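Local coordinates for VIN1 (Oscarella pearsei, PDB 6BFI), which binds actin filaments and may play a role in cell-cell adhesion, as a sponge member of the vinculin/alpha-catenin family, at residues 302-305 with 306-310; 396-399 with 400-404; 429-432 with 433-436; 546-549 with 550-553. All coordinates share one frame; numbering follows the deposited sequence.

Interaction 1: residues 302-305 with 306-310; sequences GRRV and AALAA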
# COMPACT_ATOMS: atom_id res chain seq x y z
N GLY A 302 -2.68 -9.85 -22.10
CA GLY A 302 -4.00 -10.35 -22.46
C GLY A 302 -4.06 -11.87 -22.51
O GLY A 302 -5.01 -12.48 -22.02
N ARG A 303 -3.04 -12.50 -23.11
CA ARG A 303 -3.02 -13.95 -23.17
C ARG A 303 -2.77 -14.57 -21.80
O ARG A 303 -3.32 -15.64 -21.49
CB ARG A 303 -1.97 -14.42 -24.18
CG ARG A 303 -2.23 -13.90 -25.59
CD ARG A 303 -1.16 -14.35 -26.58
NE ARG A 303 -1.41 -13.79 -27.91
CZ ARG A 303 -0.61 -13.94 -28.95
NH1 ARG A 303 0.51 -14.64 -28.84
NH2 ARG A 303 -0.93 -13.39 -30.12
N ARG A 304 -1.96 -13.91 -20.97
CA ARG A 304 -1.74 -14.39 -19.61
C ARG A 304 -3.05 -14.42 -18.83
O ARG A 304 -3.34 -15.39 -18.13
CB ARG A 304 -0.72 -13.50 -18.89
CG ARG A 304 -0.26 -14.05 -17.55
CD ARG A 304 0.40 -12.97 -16.70
NE ARG A 304 -0.58 -12.24 -15.89
CZ ARG A 304 -0.91 -12.58 -14.65
NH1 ARG A 304 -0.35 -13.63 -14.07
NH2 ARG A 304 -1.81 -11.87 -13.98
N VAL A 305 -3.85 -13.36 -18.94
CA VAL A 305 -5.16 -13.36 -18.29
C VAL A 305 -6.08 -14.38 -18.95
O VAL A 305 -6.92 -15.00 -18.28
CB VAL A 305 -5.77 -11.95 -18.31
CG1 VAL A 305 -7.16 -11.95 -17.71
CG2 VAL A 305 -4.86 -10.97 -17.57
N ALA A 306 -5.95 -14.59 -20.26
CA ALA A 306 -6.78 -15.58 -20.95
C ALA A 306 -6.54 -16.98 -20.40
O ALA A 306 -7.48 -17.77 -20.26
CB ALA A 306 -6.51 -15.54 -22.45
N ALA A 307 -5.29 -17.30 -20.06
CA ALA A 307 -5.00 -18.62 -19.52
C ALA A 307 -5.63 -18.84 -18.14
O ALA A 307 -5.75 -19.99 -17.71
CB ALA A 307 -3.49 -18.84 -19.44
N LEU A 308 -6.04 -17.77 -17.46
CA LEU A 308 -6.65 -17.86 -16.14
C LEU A 308 -8.12 -17.47 -16.15
O LEU A 308 -8.68 -17.16 -15.09
CB LEU A 308 -5.88 -16.99 -15.14
CG LEU A 308 -4.42 -17.35 -14.90
CD1 LEU A 308 -3.75 -16.31 -14.00
CD2 LEU A 308 -4.30 -18.74 -14.30
N ALA A 309 -8.76 -17.48 -17.31
CA ALA A 309 -10.15 -17.04 -17.41
C ALA A 309 -11.08 -18.04 -16.73
O ALA A 309 -10.79 -19.23 -16.62
CB ALA A 309 -10.55 -16.85 -18.87
N ALA A 310 -12.23 -17.53 -16.27
CA ALA A 310 -13.19 -18.37 -15.58
C ALA A 310 -13.88 -19.35 -16.52
O ALA A 310 -14.19 -20.48 -16.12
CB ALA A 310 -14.23 -17.51 -14.86
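A306 and V305 sit at the point where helix 289-306 runs out, and with R304 they carry most of this contact. The methyl CB of A306 rests on the carbonyls of the preceding turn, 3.3 Å from O of R303, while its backbone N donates to O of G302 at 2.9 Å. A307 N repeats the i to i-4 pattern with O of R303 and also makes a weak bond to O of R304. One residue on, the pattern tightens: L308 N binds O of V305 at 3.0 Å, an i to i-3 bond whose donor stands 65° out of the carbonyl plane. A type I beta turn over A306-A309 follows, closed by A309 N to A306 O at 3.2 Å.

V305 is buried against I364 and L368 of helix 344-375. Its CG1, anti to the backbone N (chi1 177°), lies beside the carbonyl carbon and so comes to 3.9 Å from N of A306. A306 packs on L318 of helix 312-338. NH1 of R304 lies 4.3 Å from CD1 of L308, an approach oblique to the guanidinium. NH2 of R304 is hydrogen-bonded to OG of S427, and both R304 and L308 lie against L423 of helix 399-427. R303 extends the opposite way, to salt bridges with D323 and D326 of helix 312-338.

The chemistry is therefore divided: backbone amides and carbonyls hold the helix end itself, small apolar side chains fit it against its neighbours, and R303 and the NH2 of R304 find their partners in adjoining helices, while NE of R304 has a long, weak ion pair with E301 of its own helix.

Interaction 2: residues 396-399 with 400-404; sequences DPNR and QANFA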
# COMPACT_ATOMS: atom_id res chain seq x y z
N ASP A 396 -23.45 -42.04 12.45
CA ASP A 396 -23.39 -41.89 11.00
C ASP A 396 -22.32 -42.80 10.41
O ASP A 396 -21.12 -42.56 10.59
CB ASP A 396 -23.10 -40.43 10.64
CG ASP A 396 -23.52 -40.08 9.22
OD1 ASP A 396 -23.60 -40.99 8.38
OD2 ASP A 396 -23.77 -38.89 8.95
N PRO A 397 -22.72 -43.83 9.67
CA PRO A 397 -21.76 -44.81 9.14
C PRO A 397 -20.86 -44.30 8.03
O PRO A 397 -20.18 -45.11 7.40
CB PRO A 397 -22.67 -45.94 8.61
CG PRO A 397 -24.05 -45.65 9.16
CD PRO A 397 -24.10 -44.17 9.30
N ASN A 398 -20.84 -43.00 7.75
CA ASN A 398 -19.98 -42.46 6.70
C ASN A 398 -19.57 -41.03 7.02
O ASN A 398 -19.45 -40.18 6.12
CB ASN A 398 -20.66 -42.53 5.33
CG ASN A 398 -22.07 -41.96 5.34
OD1 ASN A 398 -22.31 -40.89 5.91
ND2 ASN A 398 -23.00 -42.67 4.73
N ARG A 399 -19.34 -40.75 8.30
CA ARG A 399 -18.91 -39.42 8.71
C ARG A 399 -17.48 -39.13 8.27
O ARG A 399 -17.13 -37.97 8.02
CB ARG A 399 -19.06 -39.26 10.22
CG ARG A 399 -18.26 -40.28 11.03
CD ARG A 399 -18.86 -40.49 12.41
NE ARG A 399 -18.95 -39.24 13.17
CZ ARG A 399 -17.97 -38.77 13.93
NH1 ARG A 399 -16.83 -39.43 14.05
NH2 ARG A 399 -18.14 -37.62 14.59
N GLN A 400 -16.65 -40.17 8.17
CA GLN A 400 -15.26 -39.97 7.75
C GLN A 400 -15.18 -39.60 6.27
O GLN A 400 -14.41 -38.71 5.90
CB GLN A 400 -14.45 -41.24 8.02
CG GLN A 400 -14.42 -41.66 9.48
CD GLN A 400 -13.51 -40.79 10.33
OE1 GLN A 400 -12.58 -40.18 9.82
NE2 GLN A 400 -13.78 -40.74 11.63
N ALA A 401 -15.97 -40.26 5.43
CA ALA A 401 -15.96 -39.94 4.00
C ALA A 401 -16.52 -38.54 3.75
O ALA A 401 -15.94 -37.75 2.99
CB ALA A 401 -16.76 -40.99 3.22
N ASN A 402 -17.66 -38.22 4.38
CA ASN A 402 -18.22 -36.88 4.27
C ASN A 402 -17.23 -35.83 4.74
O ASN A 402 -17.03 -34.80 4.09
CB ASN A 402 -19.52 -36.79 5.07
CG ASN A 402 -20.67 -37.53 4.42
OD1 ASN A 402 -20.48 -38.25 3.43
ND2 ASN A 402 -21.87 -37.38 4.97
N PHE A 403 -16.58 -36.08 5.89
CA PHE A 403 -15.63 -35.11 6.42
C PHE A 403 -14.45 -34.93 5.47
O PHE A 403 -13.97 -33.81 5.28
CB PHE A 403 -15.15 -35.54 7.80
CG PHE A 403 -14.21 -34.56 8.43
CD1 PHE A 403 -14.69 -33.48 9.14
CD2 PHE A 403 -12.84 -34.72 8.31
CE1 PHE A 403 -13.83 -32.57 9.72
CE2 PHE A 403 -11.97 -33.82 8.89
CZ PHE A 403 -12.47 -32.74 9.60
N ALA A 404 -13.96 -36.03 4.89
CA ALA A 404 -12.85 -35.93 3.95
C ALA A 404 -13.23 -35.11 2.73
O ALA A 404 -12.49 -34.22 2.30
CB ALA A 404 -12.38 -37.33 3.54
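R399 and F403 are joined by the first turn of helix 399-427, F403 N giving a 2.9 Å bond to O of R399, and beside it N402 N donates to O of N398 at 3.2 Å in a nearly straight bond (N-H...O 170°). N398 holds the N-cap position, but its side chain makes no capping bond. CG of N402 comes to 3.4 Å from the backbone O of N398.

R399 has CG wedged between its own backbone N and carbonyl carbon (chi1 59°), which brings CG to 3.3 Å from N of Q400. The chain then bends at chi3. The R399 and Q400 side chains run side by side, but their flat ends are turned 73° against each other, with NE2 of Q400 approaching the guanidinium obliquely, 4.1 Å from NH1 of R399. NH2 of R399 bonds to the carbonyls of A392 and L460, tying this helix start to the loop before it and to the end of helix 452-460.

F403 has its CB 3.1 Å from O of R399, and its ring packs against L386 and A390 of helix 381-390 and against A456, R457 and L460 of helix 452-460.

Interaction 3: residues 429-432 with 433-436; sequences GCSD and AVAA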
# COMPACT_ATOMS: atom_id res chain seq x y z
N GLY A 429 -5.16 -3.34 -12.31
CA GLY A 429 -4.92 -1.91 -12.43
C GLY A 429 -4.94 -1.15 -11.12
O GLY A 429 -5.20 0.05 -11.13
N CYS A 430 -4.67 -1.82 -10.00
CA CYS A 430 -4.64 -1.15 -8.71
C CYS A 430 -3.25 -0.61 -8.42
O CYS A 430 -2.25 -1.06 -8.98
CB CYS A 430 -5.08 -2.11 -7.60
SG CYS A 430 -4.14 -3.65 -7.52
N SER A 431 -3.19 0.38 -7.53
CA SER A 431 -1.92 0.94 -7.12
C SER A 431 -1.09 -0.10 -6.38
O SER A 431 -1.58 -1.15 -5.95
CB SER A 431 -2.12 2.17 -6.24
OG SER A 431 -2.65 1.81 -4.98
N ASP A 432 0.21 0.20 -6.23
CA ASP A 432 1.12 -0.74 -5.59
C ASP A 432 0.77 -0.97 -4.13
O ASP A 432 1.00 -2.07 -3.60
CB ASP A 432 2.56 -0.23 -5.72
CG ASP A 432 2.98 -0.05 -7.16
OD1 ASP A 432 2.71 -0.94 -7.98
OD2 ASP A 432 3.59 1.00 -7.47
N ALA A 433 0.23 0.04 -3.46
CA ALA A 433 -0.13 -0.10 -2.05
C ALA A 433 -1.32 -1.05 -1.89
O ALA A 433 -1.27 -1.99 -1.09
CB ALA A 433 -0.44 1.27 -1.44
N VAL A 434 -2.39 -0.81 -2.65
CA VAL A 434 -3.54 -1.71 -2.63
C VAL A 434 -3.14 -3.12 -3.04
O VAL A 434 -3.67 -4.10 -2.51
CB VAL A 434 -4.66 -1.15 -3.54
CG1 VAL A 434 -5.91 -2.02 -3.45
CG2 VAL A 434 -4.98 0.29 -3.17
N ALA A 435 -2.19 -3.25 -3.97
CA ALA A 435 -1.74 -4.57 -4.38
C ALA A 435 -1.02 -5.28 -3.24
O ALA A 435 -1.30 -6.45 -2.95
CB ALA A 435 -0.83 -4.46 -5.61
N ALA A 436 -0.09 -4.58 -2.58
CA ALA A 436 0.61 -5.18 -1.45
C ALA A 436 -0.36 -5.58 -0.34
O ALA A 436 -0.22 -6.64 0.27
CB ALA A 436 1.68 -4.22 -0.92
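C430 lays its side chain over the first turn of helix 432-449, with SG 3.9 Å from CB of A435 and CB 4.2 Å from CB of V434. Its SG stands between the backbone N and the carbonyl carbon (chi1 55°), a torsion that turns the sulfur toward A435. V493 of helix 466-493 touches both C430 and V434 and so adds to the same apolar patch.

S431 is at the N-cap position. Its OG folds back over the helix start, to 3.3 Å from CG2 of V434, and its carbonyl O accepts the N-H of A435 at 3.0 Å. D432 opens the helix proper, with its O taking the N-H of A436 at 2.9 Å. Together these are the first i to i-4 bonds of a helix that follows helix 399-427 after a short connection, in a chain that is mostly helix and has no strand.

OD1 of D432 is hydrogen-bonded to OG of S267, a partner outside this turn. Helix 750-760 also touches the turn, through N755 on S431 and Q758 on A433.

Interaction 4: residues 546-549 with 550-553; sequences KVEA and DNSE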
# COMPACT_ATOMS: atom_id res chain seq x y z
N LYS A 546 -22.70 -2.15 -2.17
CA LYS A 546 -22.36 -1.50 -0.91
C LYS A 546 -20.95 -0.93 -0.94
O LYS A 546 -20.71 0.22 -0.53
CB LYS A 546 -22.52 -2.49 0.25
CG LYS A 546 -21.79 -2.12 1.53
CD LYS A 546 -22.42 -0.92 2.22
CE LYS A 546 -21.82 -0.72 3.61
NZ LYS A 546 -22.35 0.49 4.29
N VAL A 547 -19.99 -1.71 -1.45
CA VAL A 547 -18.62 -1.22 -1.57
C VAL A 547 -18.57 -0.02 -2.51
O VAL A 547 -17.89 0.98 -2.22
CB VAL A 547 -17.69 -2.35 -2.04
CG1 VAL A 547 -16.38 -1.78 -2.58
CG2 VAL A 547 -17.42 -3.32 -0.90
N GLU A 548 -19.28 -0.08 -3.63
CA GLU A 548 -19.25 1.03 -4.58
C GLU A 548 -19.88 2.28 -4.00
O GLU A 548 -19.41 3.40 -4.25
CB GLU A 548 -19.94 0.63 -5.88
CG GLU A 548 -19.03 0.68 -7.09
CD GLU A 548 -18.44 2.05 -7.33
OE1 GLU A 548 -19.17 2.93 -7.84
OE2 GLU A 548 -17.25 2.25 -7.01
N ALA A 549 -20.95 2.13 -3.22
CA ALA A 549 -21.58 3.28 -2.59
C ALA A 549 -20.68 3.90 -1.53
O ALA A 549 -20.57 5.13 -1.44
CB ALA A 549 -22.93 2.88 -1.99
N ASP A 550 -20.02 3.06 -0.72
CA ASP A 550 -19.11 3.58 0.30
C ASP A 550 -17.97 4.38 -0.31
O ASP A 550 -17.52 5.37 0.29
CB ASP A 550 -18.56 2.43 1.13
CG ASP A 550 -19.60 1.80 2.03
OD1 ASP A 550 -20.80 2.12 1.87
OD2 ASP A 550 -19.22 0.99 2.90
N ASN A 551 -17.48 3.97 -1.48
CA ASN A 551 -16.32 4.60 -2.09
C ASN A 551 -16.62 5.96 -2.71
O ASN A 551 -15.69 6.64 -3.15
CB ASN A 551 -15.74 3.66 -3.16
CG ASN A 551 -14.40 4.13 -3.69
OD1 ASN A 551 -13.40 4.13 -2.98
ND2 ASN A 551 -14.38 4.54 -4.96
N SER A 552 -17.88 6.38 -2.75
CA SER A 552 -18.26 7.64 -3.37
C SER A 552 -18.72 8.63 -2.32
O SER A 552 -19.43 8.27 -1.37
CB SER A 552 -19.38 7.43 -4.40
OG SER A 552 -19.79 8.66 -4.96
N GLU A 553 -18.32 9.89 -2.49
CA GLU A 553 -18.79 10.99 -1.66
C GLU A 553 -19.91 11.78 -2.34
O GLU A 553 -20.24 12.88 -1.88
CB GLU A 553 -17.64 11.92 -1.29
CG GLU A 553 -16.50 11.24 -0.55
CD GLU A 553 -15.90 12.11 0.54
OE1 GLU A 553 -16.18 13.32 0.55
OE2 GLU A 553 -15.16 11.57 1.39
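K546 and D550 are joined twice on the last full turn of helix 524-550. The stronger link is in the backbone, where D550 N donates to O of K546 at 2.9 Å with an N-H...O angle of 163°. The second is an i to i+4 salt bridge, NZ of K546 lying 3.3 Å from OD1 of D550 in a weak hydrogen bond. The lysine chain starts with CG anti to the backbone N (chi1 161°) and bends at chi2, which carries its end along the helix to the aspartate. The two side chains cross at a slant, with CE of K546 only 3.2 Å from OD2 of D550, so the carboxylate meets the aliphatic end of the lysine as well as its ammonium group. The pair lies on the surface, where solvent would probably weaken its electrostatic pull.

The next backbone bond runs from N551 N to O of V547 at 3.1 Å. At the end of the helix comes an i to i-3 bond from S552 N to O of A549 at 3.2 Å, the donor 63° out of the carbonyl plane. Past D550 the chain runs into the short link to helix 555-569, where OG of S552 accepts the N-H of N554.

ND2 of N551 is hydrogen-bonded to OD1 of D749, just before helix 750-760, while its backbone bonds to that of K750 and its side chain touches K750 and R751. OE2 of E548 makes a long, weak ion pair with R751. Helix 555-569 packs against this turn, F557 meeting E548 and S552, and L561 meeting A549.

All four contacts are local helix ends, following one another along the chain: interactions 1 and 4 close helices, interactions 2 and 3 begin them. Helix 399-427 runs between the neighbourhoods of interactions 1 and 2: it starts in 396-404, while its far end, at L423 to S427, lies against the helix end of 302-310. Interaction 3 opens the next helix, with centres about 43 Å from interaction 2 but about 20 Å from interaction 1. Interactions 3 and 4, centres about 19 Å apart and nearest atoms about 9 Å apart, do not touch, yet both pack on helix 750-760. Interaction 2 stands apart, its nearest atoms at least about 23 Å from the others.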